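Local structure of cycloserine biosynthesis protein DcsG (6JIL) at residues Val51-Pro56 / Thr81-Val86; Ala238-His243 / Met270-Pro275; Pro104-Thr109 / Pro176-Val181. The protein catalyses the ATP-dependent, magnesium-requiring cyclization of O-ureido-D-serine to the antibiotic D-cycloserine. All coordinates share one frame; numbering follows the deposited sequence.

Interaction 1: Val51-Pro56 / Thr81-Val86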
loop_
_atom_site.group_PDB
_atom_site.type_symbol
_atom_site.label_atom_id
_atom_site.label_comp_id
_atom_site.label_asym_id
_atom_site.label_seq_id
_atom_site.Cartn_x
_atom_site.Cartn_y
_atom_site.Cartn_z
ATOM N N VAL A 51 -6.702 -10.212 -14.977
ATOM C CA VAL A 51 -6.215 -10.594 -13.667
ATOM C C VAL A 51 -6.208 -9.387 -12.740
ATOM O O VAL A 51 -5.913 -8.275 -13.167
ATOM C CB VAL A 51 -4.777 -11.164 -13.774
ATOM C CG1 VAL A 51 -4.161 -11.306 -12.405
ATOM C CG2 VAL A 51 -4.812 -12.520 -14.473
ATOM N N VAL A 52 -6.568 -9.613 -11.480
ATOM C CA VAL A 52 -6.557 -8.572 -10.459
ATOM C C VAL A 52 -5.753 -9.081 -9.266
ATOM O O VAL A 52 -5.968 -10.198 -8.779
ATOM C CB VAL A 52 -7.975 -8.199 -9.965
ATOM C CG1 VAL A 52 -7.879 -7.342 -8.709
ATOM C CG2 VAL A 52 -8.711 -7.429 -11.039
ATOM N N PHE A 53 -4.815 -8.260 -8.809
ATOM C CA PHE A 53 -3.983 -8.627 -7.672
ATOM C C PHE A 53 -4.684 -8.184 -6.395
ATOM O O PHE A 53 -4.789 -6.992 -6.100
ATOM C CB PHE A 53 -2.616 -7.969 -7.803
ATOM C CG PHE A 53 -1.919 -8.295 -9.083
ATOM C CD1 PHE A 53 -1.643 -7.305 -10.013
ATOM C CD2 PHE A 53 -1.520 -9.591 -9.358
ATOM C CE1 PHE A 53 -0.973 -7.607 -11.199
ATOM C CE2 PHE A 53 -0.852 -9.895 -10.536
ATOM C CZ PHE A 53 -0.579 -8.893 -11.457
ATOM N N ARG A 54 -5.172 -9.159 -5.642
ATOM C CA ARG A 54 -5.893 -8.871 -4.424
ATOM C C ARG A 54 -5.064 -8.990 -3.160
ATOM O O ARG A 54 -4.875 -8.003 -2.450
ATOM C CB ARG A 54 -7.125 -9.777 -4.330
ATOM C CG ARG A 54 -8.212 -9.427 -5.340
ATOM C CD ARG A 54 -8.611 -7.979 -5.159
ATOM N NE ARG A 54 -8.800 -7.726 -3.740
ATOM C CZ ARG A 54 -8.357 -6.652 -3.098
ATOM N NH1 ARG A 54 -7.701 -5.701 -3.752
ATOM N NH2 ARG A 54 -8.523 -6.562 -1.782
ATOM N N SER A 55 -4.553 -10.187 -2.887
ATOM C CA SER A 55 -3.788 -10.393 -1.670
ATOM C C SER A 55 -2.591 -11.340 -1.740
ATOM O O SER A 55 -2.469 -12.243 -0.913
ATOM C CB SER A 55 -4.731 -10.867 -0.570
ATOM O OG SER A 55 -5.453 -12.006 -1.004
ATOM N N PRO A 56 -1.689 -11.145 -2.719
ATOM C CA PRO A 56 -0.510 -12.002 -2.839
ATOM C C PRO A 56 0.487 -11.330 -1.900
ATOM O O PRO A 56 1.611 -11.001 -2.280
ATOM C CB PRO A 56 -0.133 -11.819 -4.291
ATOM C CG PRO A 56 -0.365 -10.352 -4.469
ATOM C CD PRO A 56 -1.684 -10.110 -3.770
ATOM N N THR A 81 -4.264 -3.807 -13.489
ATOM C CA THR A 81 -3.249 -2.831 -13.105
ATOM C C THR A 81 -2.035 -3.209 -13.948
ATOM O O THR A 81 -1.320 -4.153 -13.614
ATOM C CB THR A 81 -2.875 -2.929 -11.606
ATOM O OG1 THR A 81 -2.465 -4.266 -11.292
ATOM C CG2 THR A 81 -4.059 -2.537 -10.734
ATOM N N PRO A 82 -1.808 -2.496 -15.069
ATOM C CA PRO A 82 -0.676 -2.765 -15.964
ATOM C C PRO A 82 0.668 -2.649 -15.260
ATOM O O PRO A 82 0.784 -1.958 -14.250
ATOM C CB PRO A 82 -0.857 -1.730 -17.075
ATOM C CG PRO A 82 -1.561 -0.604 -16.373
ATOM C CD PRO A 82 -2.576 -1.328 -15.540
HETATM N N MSE A 83 1.679 -3.318 -15.810
HETATM C CA MSE A 83 3.013 -3.338 -15.219
HETATM C C MSE A 83 3.579 -2.013 -14.725
HETATM O O MSE A 83 4.072 -1.939 -13.599
HETATM C CB MSE A 83 3.994 -4.014 -16.177
HETATM C CG MSE A 83 3.724 -5.499 -16.318
HETATM SE SE MSE A 83 3.966 -6.455 -14.641
HETATM C CE MSE A 83 2.291 -6.085 -13.787
ATOM N N PRO A 84 3.525 -0.950 -15.548
ATOM C CA PRO A 84 4.074 0.316 -15.049
ATOM C C PRO A 84 3.506 0.645 -13.666
ATOM O O PRO A 84 4.251 0.997 -12.751
ATOM C CB PRO A 84 3.648 1.323 -16.118
ATOM C CG PRO A 84 3.673 0.499 -17.360
ATOM C CD PRO A 84 2.998 -0.789 -16.913
ATOM N N LEU A 85 2.187 0.508 -13.524
ATOM C CA LEU A 85 1.501 0.774 -12.257
ATOM C C LEU A 85 1.994 -0.184 -11.175
ATOM O O LEU A 85 2.270 0.226 -10.054
ATOM C CB LEU A 85 -0.015 0.589 -12.414
ATOM C CG LEU A 85 -0.991 1.363 -11.512
ATOM C CD1 LEU A 85 -2.268 0.562 -11.393
ATOM C CD2 LEU A 85 -0.408 1.619 -10.140
ATOM N N VAL A 86 2.098 -1.462 -11.512
ATOM C CA VAL A 86 2.551 -2.459 -10.552
ATOM C C VAL A 86 3.937 -2.165 -9.978
ATOM O O VAL A 86 4.104 -2.121 -8.759
ATOM C CB VAL A 86 2.553 -3.877 -11.180
ATOM C CG1 VAL A 86 3.177 -4.894 -10.209
ATOM C CG2 VAL A 86 1.122 -4.286 -11.528
HETATM O O HOH W 1 -4.591 -5.724 -9.633
#
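Phe53 and Thr81 share a water that accepts a hydrogen bond from Phe53 N at 2.7 Å. The same water is hydrogen-bonded to Thr81 OG1 at 3.1 Å. No direct hydrogen bond joins the two segments. Thr81 OG1 also reaches the rim of the Phe53 ring: it lies near the ring plane, 3.4 Å from Phe53 CD1. Its rotamer, with OG1 between the backbone N and the carbonyl carbon (chi1 55°), turns the hydroxyl to both water and ring. Further round the ring, Phe53 CE1 lies 3.9 Å from Val86 CG2. Selenomethionine Met83 adds a looser touch, its CE 4.4 Å from Phe53 CE1.

Phe53 belongs to strand 50-55 of the parallel four-stranded sheet, whereas Thr81 directly precedes Pro82, the N-cap of helix 83-89, whose first turn is closed by the 3.1 Å bond from Val86 N to Pro82 O. Val7 of the adjacent strand 4-8 and Cys70 of helix 63-76 also touch the phenyl group. The direct contact is therefore van der Waals, and the polar link between the segments runs through the water, which gives Phe53 N an acceptor and Thr81 OG1 a hydrogen-bond partner.

Interaction 2: Ala238-His243 / Met270-Pro275. With MG (magnesium ion), chain I.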
loop_
_atom_site.group_PDB
_atom_site.type_symbol
_atom_site.label_atom_id
_atom_site.label_comp_id
_atom_site.label_asym_id
_atom_site.label_seq_id
_atom_site.Cartn_x
_atom_site.Cartn_y
_atom_site.Cartn_z
ATOM N N ALA A 238 -4.978 11.377 -8.266
ATOM C CA ALA A 238 -4.855 12.115 -9.513
ATOM C C ALA A 238 -3.376 12.245 -9.888
ATOM O O ALA A 238 -3.015 12.153 -11.059
ATOM C CB ALA A 238 -5.502 13.489 -9.380
ATOM N N ALA A 239 -2.522 12.443 -8.890
ATOM C CA ALA A 239 -1.091 12.573 -9.134
ATOM C C ALA A 239 -0.552 11.268 -9.709
ATOM O O ALA A 239 0.343 11.273 -10.560
ATOM C CB ALA A 239 -0.363 12.914 -7.841
ATOM N N SER A 240 -1.101 10.153 -9.235
ATOM C CA SER A 240 -0.687 8.834 -9.708
ATOM C C SER A 240 -1.131 8.636 -11.153
ATOM O O SER A 240 -0.373 8.139 -11.982
ATOM C CB SER A 240 -1.300 7.736 -8.837
ATOM O OG SER A 240 -0.914 7.895 -7.487
ATOM N N VAL A 241 -2.368 9.019 -11.442
ATOM C CA VAL A 241 -2.900 8.890 -12.787
ATOM C C VAL A 241 -2.059 9.706 -13.765
ATOM O O VAL A 241 -1.700 9.223 -14.835
ATOM C CB VAL A 241 -4.363 9.376 -12.847
ATOM C CG1 VAL A 241 -4.831 9.451 -14.293
ATOM C CG2 VAL A 241 -5.253 8.433 -12.049
ATOM N N ALA A 242 -1.745 10.941 -13.381
ATOM C CA ALA A 242 -0.955 11.846 -14.215
ATOM C C ALA A 242 0.485 11.368 -14.405
ATOM O O ALA A 242 1.009 11.346 -15.521
ATOM C CB ALA A 242 -0.957 13.243 -13.600
ATOM N N HIS A 243 1.115 10.983 -13.303
ATOM C CA HIS A 243 2.492 10.519 -13.318
ATOM C C HIS A 243 2.732 9.329 -14.238
ATOM O O HIS A 243 3.729 9.288 -14.955
ATOM C CB HIS A 243 2.924 10.139 -11.908
ATOM C CG HIS A 243 4.332 9.649 -11.828
ATOM N ND1 HIS A 243 5.418 10.494 -11.914
ATOM C CD2 HIS A 243 4.834 8.397 -11.716
ATOM C CE1 HIS A 243 6.529 9.782 -11.856
ATOM N NE2 HIS A 243 6.203 8.508 -11.737
HETATM N N MSE A 270 0.263 4.647 0.213
HETATM C CA MSE A 270 -0.840 4.494 -0.723
HETATM C C MSE A 270 -0.708 3.152 -1.429
HETATM O O MSE A 270 0.383 2.778 -1.849
HETATM C CB MSE A 270 -0.795 5.645 -1.730
HETATM C CG MSE A 270 -1.594 5.441 -2.992
HETATM SE SE MSE A 270 -1.379 6.945 -4.213
HETATM C CE MSE A 270 -3.208 7.540 -4.250
ATOM N N GLU A 271 -1.814 2.420 -1.542
ATOM C CA GLU A 271 -1.806 1.110 -2.197
ATOM C C GLU A 271 -2.736 1.049 -3.403
ATOM O O GLU A 271 -3.961 1.147 -3.276
ATOM C CB GLU A 271 -2.162 0.017 -1.183
ATOM C CG GLU A 271 -1.007 -0.310 -0.246
ATOM C CD GLU A 271 -1.412 -1.209 0.898
ATOM O OE1 GLU A 271 -2.097 -2.223 0.661
ATOM O OE2 GLU A 271 -1.039 -0.904 2.041
ATOM N N LEU A 272 -2.138 0.859 -4.573
ATOM C CA LEU A 272 -2.887 0.821 -5.818
ATOM C C LEU A 272 -2.849 -0.512 -6.544
ATOM O O LEU A 272 -3.657 -0.757 -7.442
ATOM C CB LEU A 272 -2.351 1.908 -6.743
ATOM C CG LEU A 272 -2.172 3.245 -6.027
ATOM C CD1 LEU A 272 -1.595 4.257 -6.984
ATOM C CD2 LEU A 272 -3.513 3.712 -5.471
ATOM N N CYS A 273 -1.914 -1.371 -6.159
ATOM C CA CYS A 273 -1.767 -2.664 -6.808
ATOM C C CYS A 273 -2.602 -3.757 -6.170
ATOM O O CYS A 273 -3.503 -4.288 -6.808
ATOM C CB CYS A 273 -0.303 -3.083 -6.812
ATOM S SG CYS A 273 -0.023 -4.650 -7.634
ATOM N N GLU A 274 -2.287 -4.095 -4.921
ATOM C CA GLU A 274 -3.011 -5.129 -4.183
ATOM C C GLU A 274 -3.366 -4.635 -2.774
ATOM O O GLU A 274 -2.886 -5.165 -1.776
ATOM C CB GLU A 274 -2.157 -6.395 -4.095
ATOM C CG GLU A 274 -0.666 -6.145 -3.936
ATOM C CD GLU A 274 -0.342 -5.194 -2.799
ATOM O OE1 GLU A 274 -0.646 -3.987 -2.921
ATOM O OE2 GLU A 274 0.212 -5.654 -1.778
ATOM N N PRO A 275 -4.230 -3.616 -2.682
ATOM C CA PRO A 275 -4.630 -3.058 -1.391
ATOM C C PRO A 275 -5.705 -3.789 -0.616
ATOM O O PRO A 275 -6.606 -4.417 -1.186
ATOM C CB PRO A 275 -5.132 -1.686 -1.773
ATOM C CG PRO A 275 -5.878 -2.001 -3.052
ATOM C CD PRO A 275 -4.870 -2.866 -3.783
HETATM MG MG MG I . 1.010 -0.967 2.892
HETATM O O HOH W 2 2.432 -1.914 1.357
#
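Ser240 points its CB at the 270-275 segment, where CB meets Leu272 CD1 at 4.0 Å. One bond further, OG touches both Leu272 CD1 (3.7 Å) and SE of selenomethionine Met270 (3.4 Å). The OG is beside the backbone N and anti to the carbonyl carbon (chi1 -59°), and its hydrogen-bond partner is Ala236 O one turn back in the same helix. The hydroxyl is thus satisfied within helix 227-244, so that across the interface it makes van der Waals contact. Met270 comes to it along a chain extended through CG (chi2 -177°) and bent only at chi3, which carries CE to 4.0 Å from Ser240 OG.

This is the junction in the ATP-grasp domain between helix 227-244 and strand 265-271, the outermost strand of an antiparallel five-stranded sheet. Trp88 of helix 83-89 touches both Ser240 and Leu272. Met270 and Leu272 turn toward the helix, while Glu271 between them takes no part in this packing. Instead Glu271 OE2 binds a magnesium ion at 2.2 Å; a water is a further ligand, 2.3 Å from the metal. Glu269 binds this ion as well, and the other carboxylate oxygen, Glu271 OE1, forms a salt bridge with Arg254 NH1.

Interaction 3: Pro104-Thr109 / Pro176-Val181; sequences PVIPTT and PYVESV. With ADP (adenosine-5'-diphosphate), chain G.
Van der Waals contact, mostly between apolar side chains of two loops, brings Ile106 and Pro107 against Pro176 and Val178 next to the adenine of ADP. One loop leads into strand 109-111 and the other leaves strand 172-176. The carbonyl oxygen Pro107 O lies against the proline ring carbon Pro176 CD at 3.1 Å, and Pro107 CB is 3.9 Å from the same carbon. Ile106 crosses Val178 obliquely, its CD1 being 3.8 Å from Val178 CG2. With CG1 beside the backbone N (chi1 -70°), the isoleucine also puts CD1 3.9 Å from ADP N6.

As in other ATP-grasp enzymes, the chain leaving strand 172-176 reads the adenine with backbone groups: ADP N6 donates to Pro176 O at 3.0 Å, and Val178 N donates to ADP N1 at 2.9 Å, nearly straight (166° at the hydrogen). Tyr177, between them, has CG anti to its nitrogen (chi1 -172°), and ADP C2 sits 3.3 Å above one face of its ring, displaced toward the rim. Val181, closing the type I turn begun at Val178, adds CG2 near ADP C2. Within the 104-109 loop, Thr108 OG1 donates to Ile106 O from above the carbonyl plane and is hydrogen-bonded to Gln175, an ATP-binding residue.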
loop_
_atom_site.group_PDB
_atom_site.type_symbol
_atom_site.label_atom_id
_atom_site.label_comp_id
_atom_site.label_asym_id
_atom_site.label_seq_id
_atom_site.Cartn_x
_atom_site.Cartn_y
_atom_site.Cartn_z
ATOM N N PRO A 104 0.688 16.486 -0.147
ATOM C CA PRO A 104 1.374 16.496 1.149
ATOM C C PRO A 104 1.712 15.093 1.645
ATOM O O PRO A 104 0.833 14.262 1.818
ATOM C CB PRO A 104 0.375 17.206 2.061
ATOM C CG PRO A 104 -0.939 16.802 1.479
ATOM C CD PRO A 104 -0.704 16.947 -0.007
ATOM N N VAL A 105 2.992 14.834 1.871
ATOM C CA VAL A 105 3.418 13.528 2.346
ATOM C C VAL A 105 4.319 13.653 3.564
ATOM O O VAL A 105 4.832 14.724 3.867
ATOM C CB VAL A 105 4.192 12.753 1.253
ATOM C CG1 VAL A 105 3.362 12.653 0.002
ATOM C CG2 VAL A 105 5.504 13.445 0.954
ATOM N N ILE A 106 4.506 12.543 4.264
ATOM C CA ILE A 106 5.365 12.523 5.431
ATOM C C ILE A 106 6.781 12.750 4.931
ATOM O O ILE A 106 7.202 12.116 3.962
ATOM C CB ILE A 106 5.315 11.150 6.147
ATOM C CG1 ILE A 106 3.949 10.956 6.820
ATOM C CG2 ILE A 106 6.452 11.049 7.161
ATOM C CD1 ILE A 106 3.796 9.615 7.539
ATOM N N PRO A 107 7.520 13.684 5.555
ATOM C CA PRO A 107 8.898 13.940 5.124
ATOM C C PRO A 107 9.569 12.572 4.983
ATOM O O PRO A 107 9.691 11.830 5.958
ATOM C CB PRO A 107 9.457 14.770 6.276
ATOM C CG PRO A 107 8.257 15.575 6.694
ATOM C CD PRO A 107 7.144 14.555 6.684
ATOM N N THR A 108 9.991 12.251 3.762
ATOM C CA THR A 108 10.572 10.949 3.450
ATOM C C THR A 108 11.955 10.972 2.814
ATOM O O THR A 108 12.164 11.643 1.808
ATOM C CB THR A 108 9.613 10.189 2.508
ATOM O OG1 THR A 108 8.420 9.840 3.225
ATOM C CG2 THR A 108 10.271 8.944 1.944
ATOM N N THR A 109 12.887 10.217 3.395
ATOM C CA THR A 109 14.261 10.121 2.888
ATOM C C THR A 109 14.587 8.703 2.422
ATOM O O THR A 109 14.588 7.766 3.219
ATOM C CB THR A 109 15.281 10.520 3.970
ATOM O OG1 THR A 109 15.192 11.927 4.203
ATOM C CG2 THR A 109 16.701 10.164 3.536
ATOM N N PRO A 176 10.457 10.883 9.862
ATOM C CA PRO A 176 10.372 11.266 11.267
ATOM C C PRO A 176 9.097 10.610 11.783
ATOM O O PRO A 176 8.158 10.404 11.016
ATOM C CB PRO A 176 10.245 12.781 11.202
ATOM C CG PRO A 176 9.542 13.006 9.893
ATOM C CD PRO A 176 10.273 12.049 8.982
ATOM N N TYR A 177 9.062 10.263 13.063
ATOM C CA TYR A 177 7.868 9.654 13.626
ATOM C C TYR A 177 6.794 10.724 13.820
ATOM O O TYR A 177 7.005 11.690 14.556
ATOM C CB TYR A 177 8.167 9.006 14.979
ATOM C CG TYR A 177 6.999 8.202 15.484
ATOM C CD1 TYR A 177 6.757 6.916 15.003
ATOM C CD2 TYR A 177 6.084 8.751 16.379
ATOM C CE1 TYR A 177 5.628 6.199 15.394
ATOM C CE2 TYR A 177 4.947 8.041 16.775
ATOM C CZ TYR A 177 4.724 6.768 16.276
ATOM O OH TYR A 177 3.593 6.071 16.633
ATOM N N VAL A 178 5.653 10.550 13.156
ATOM C CA VAL A 178 4.533 11.487 13.258
ATOM C C VAL A 178 3.847 11.253 14.602
ATOM O O VAL A 178 3.160 10.252 14.799
ATOM C CB VAL A 178 3.531 11.270 12.097
ATOM C CG1 VAL A 178 2.270 12.106 12.312
ATOM C CG2 VAL A 178 4.195 11.643 10.778
ATOM N N GLU A 179 4.050 12.192 15.518
ATOM C CA GLU A 179 3.521 12.121 16.877
ATOM C C GLU A 179 2.020 11.927 17.054
ATOM O O GLU A 179 1.589 11.300 18.026
ATOM C CB GLU A 179 3.964 13.362 17.659
ATOM C CG GLU A 179 5.476 13.582 17.644
ATOM C CD GLU A 179 5.922 14.700 18.575
ATOM O OE1 GLU A 179 5.418 15.837 18.439
ATOM O OE2 GLU A 179 6.783 14.440 19.442
ATOM N N SER A 180 1.217 12.453 16.138
ATOM C CA SER A 180 -0.228 12.308 16.275
ATOM C C SER A 180 -0.686 10.864 16.130
ATOM O O SER A 180 -1.744 10.504 16.622
ATOM C CB SER A 180 -0.965 13.165 15.243
ATOM O OG SER A 180 -0.852 12.615 13.942
ATOM N N VAL A 181 0.105 10.035 15.465
ATOM C CA VAL A 181 -0.288 8.642 15.257
ATOM C C VAL A 181 -0.452 7.840 16.555
ATOM O O VAL A 181 -1.227 6.882 16.607
ATOM C CB VAL A 181 0.711 7.920 14.316
ATOM C CG1 VAL A 181 0.279 6.485 14.091
ATOM C CG2 VAL A 181 0.778 8.641 12.990
HETATM P PB ADP G . 3.201 -0.835 5.585
HETATM O O1B ADP G . 1.777 -0.694 6.329
HETATM O O2B ADP G . 2.989 -0.899 4.074
HETATM O O3B ADP G . 3.881 -2.137 6.063
HETATM P PA ADP G . 3.481 1.665 6.695
HETATM O O1A ADP G . 3.958 2.921 6.120
HETATM O O2A ADP G . 1.897 1.643 6.572
HETATM O O3A ADP G . 4.188 0.432 5.892
HETATM O "O5'" ADP G . 3.960 1.603 8.230
HETATM C "C5'" ADP G . 3.215 0.601 8.924
HETATM C "C4'" ADP G . 2.702 1.200 10.240
HETATM O "O4'" ADP G . 3.796 1.792 10.976
HETATM C "C3'" ADP G . 1.683 2.304 9.981
HETATM O "O3'" ADP G . 0.357 1.793 9.906
HETATM C "C2'" ADP G . 1.897 3.255 11.161
HETATM O "O2'" ADP G . 1.080 2.902 12.281
HETATM C "C1'" ADP G . 3.407 3.113 11.464
HETATM N N9 ADP G . 4.200 4.190 10.806
HETATM C C8 ADP G . 5.016 4.066 9.708
HETATM N N7 ADP G . 5.598 5.197 9.439
HETATM C C5 ADP G . 5.202 6.127 10.332
HETATM C C6 ADP G . 5.647 7.434 10.669
HETATM N N6 ADP G . 6.558 8.102 9.863
HETATM N N1 ADP G . 5.181 8.004 11.796
HETATM C C2 ADP G . 4.322 7.376 12.601
HETATM N N3 ADP G . 3.883 6.148 12.330
HETATM C C4 ADP G . 4.288 5.493 11.226
#

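Interaction 1 closes first along the chain; interaction 3 follows, its loops 104-109 and 176-181 preceding both segments of interaction 2. Interactions 1 and 2 have centres 11 Å apart and touch: Arg54 NH2 makes a probable hydrogen bond to Pro275 O at 2.9 Å, and Glu274 CB packs on Phe53 O. The parallel sheet thus meets the chain leaving strand 265-271, just after the magnesium ligands. Interaction 3 lies on the opposite side of the chain's centre from interaction 1, centres about 27 Å apart, and 19 Å from interaction 2. Within the ATP-grasp range, Glu271 of interaction 2 binds magnesium and loop 176-181 of interaction 3 binds adenine, supplying different parts of one nucleotide site.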